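Local structure of uncharacterized protein HtdX (Mycobacterium tuberculosis, 4OOB) at residues L154-A159 and V222-T227. The protein catalyses the reversible hydration of trans-2-enoyl-CoA to (3R)-3-hydroxyacyl-CoA over a broad range of chain lengths, with a preference for C8 to C12 substrates. Numbering follows the deposited sequence.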
# COMPACT_ATOMS: atom_id res chain seq x y z
N LEU A 154 -2.25 -12.00 11.47
CA LEU A 154 -1.90 -10.59 11.71
C LEU A 154 -2.82 -10.03 12.77
O LEU A 154 -4.03 -10.19 12.64
CB LEU A 154 -2.08 -9.82 10.39
CG LEU A 154 -0.79 -9.61 9.63
CD1 LEU A 154 0.10 -10.82 9.60
CD2 LEU A 154 -1.06 -9.15 8.23
N ARG A 155 -2.27 -9.39 13.80
CA ARG A 155 -3.07 -8.64 14.78
C ARG A 155 -2.69 -7.17 14.74
O ARG A 155 -1.55 -6.81 14.95
CB ARG A 155 -2.91 -9.11 16.25
CG ARG A 155 -4.20 -8.71 17.05
CD ARG A 155 -3.88 -8.08 18.35
NE ARG A 155 -4.92 -7.35 19.09
CZ ARG A 155 -6.26 -7.41 18.98
NH1 ARG A 155 -6.94 -8.16 18.12
NH2 ARG A 155 -6.98 -6.65 19.79
N ILE A 156 -3.68 -6.32 14.54
CA ILE A 156 -3.40 -4.96 14.15
C ILE A 156 -4.21 -4.05 15.05
O ILE A 156 -5.42 -4.09 15.00
CB ILE A 156 -3.76 -4.74 12.69
CG1 ILE A 156 -3.15 -5.83 11.83
CG2 ILE A 156 -3.26 -3.37 12.19
CD1 ILE A 156 -3.55 -5.65 10.39
N THR A 157 -3.52 -3.27 15.86
CA THR A 157 -4.12 -2.35 16.82
C THR A 157 -4.17 -0.90 16.28
O THR A 157 -3.36 -0.51 15.41
CB THR A 157 -3.29 -2.33 18.12
OG1 THR A 157 -1.99 -1.78 17.83
CG2 THR A 157 -3.05 -3.74 18.68
N PRO A 158 -5.10 -0.10 16.81
CA PRO A 158 -5.02 1.34 16.56
C PRO A 158 -3.60 1.88 16.79
O PRO A 158 -3.10 2.68 15.99
CB PRO A 158 -6.02 1.91 17.60
CG PRO A 158 -7.08 0.84 17.64
CD PRO A 158 -6.27 -0.44 17.64
N ALA A 159 -2.93 1.45 17.84
CA ALA A 159 -1.63 2.02 18.16
C ALA A 159 -0.55 1.63 17.12
O ALA A 159 0.20 2.47 16.70
CB ALA A 159 -1.22 1.69 19.59
N VAL A 222 -9.89 -2.88 6.85
CA VAL A 222 -9.39 -3.60 7.98
C VAL A 222 -9.73 -2.75 9.17
O VAL A 222 -9.02 -1.73 9.46
CB VAL A 222 -7.89 -3.82 7.82
CG1 VAL A 222 -7.25 -4.35 9.11
CG2 VAL A 222 -7.67 -4.80 6.63
N LEU A 223 -10.89 -3.07 9.79
CA LEU A 223 -11.39 -2.32 10.94
C LEU A 223 -10.60 -2.69 12.13
O LEU A 223 -10.31 -3.84 12.30
CB LEU A 223 -12.84 -2.61 11.25
CG LEU A 223 -13.85 -2.30 10.16
CD1 LEU A 223 -15.22 -2.76 10.72
CD2 LEU A 223 -13.84 -0.82 9.79
N LEU A 224 -10.20 -1.71 12.94
CA LEU A 224 -9.23 -1.96 14.02
C LEU A 224 -9.98 -1.96 15.37
O LEU A 224 -11.00 -1.28 15.49
CB LEU A 224 -8.12 -0.89 14.02
CG LEU A 224 -7.40 -0.55 12.70
CD1 LEU A 224 -6.43 0.60 12.92
CD2 LEU A 224 -6.60 -1.76 12.19
N PRO A 225 -9.52 -2.75 16.36
CA PRO A 225 -8.44 -3.77 16.25
C PRO A 225 -8.86 -4.93 15.32
O PRO A 225 -10.02 -5.30 15.26
CB PRO A 225 -8.31 -4.30 17.69
CG PRO A 225 -9.66 -4.00 18.33
CD PRO A 225 -10.03 -2.67 17.74
N ALA A 226 -7.91 -5.49 14.60
CA ALA A 226 -8.19 -6.55 13.64
C ALA A 226 -7.34 -7.76 13.98
O ALA A 226 -6.12 -7.67 14.22
CB ALA A 226 -7.87 -6.08 12.24
N THR A 227 -8.00 -8.91 13.93
CA THR A 227 -7.29 -10.17 13.93
C THR A 227 -7.57 -10.80 12.59
O THR A 227 -8.71 -11.09 12.29
CB THR A 227 -7.80 -11.05 15.05
OG1 THR A 227 -7.51 -10.40 16.29
CG2 THR A 227 -7.10 -12.33 15.03
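Ile156 and Ala226 form an antiparallel hydrogen-bonded pair. The backbone joins them twice, Ile156 N to Ala226 O at 2.8 Å and Ala226 N to Ile156 O at 2.9 Å.

On the face carrying Ile156 and Ala226 the contact is apolar. With CG1 beside the backbone N (chi1 -50°) and CG2 anti to it, Ile156 puts CG2 3.7 Å from Leu224 CD2, while the other branch ends in CD1, 4.1 Å from Val222 CG1; the isoleucine thus spans two residues of the turn before strand 226-234. Leu224 also serves the helix start: its CD1 lies 4.0 Å from Pro158 CA, and the proline ring and the leucine lie alongside each other, pointing opposite ways. Ile156 also touches Phe195 of helix 193-199 and Ile161 of helix 158-167.

Arg155 and Thr227, a non-hydrogen-bonded pair, occupy the other, exposed face. Arg155 has CG anti to the backbone N (chi1 -156°) and its chain bends at chi2. The side chain runs beside Pro225 in the same direction, and NH2 lies 3.4 Å from Pro225 CB. NH1 gives Thr227 OG1, at the guanidinium edge and in its plane, a weak bond of 2.9 Å, bent to 122° at the hydrogen.

Pro225, preceded by a cis peptide bond, turns the chain into its strand, near where Thr157, at the N-cap of helix 158-167, bonds Lys160 N through OG1. Strand 152-156 is an outermost strand of the chain's antiparallel sheet, paired with strand 226-234, and leads through Thr157 into helix 158-167, within the hotdog fold of the MaoC-like dehydratases.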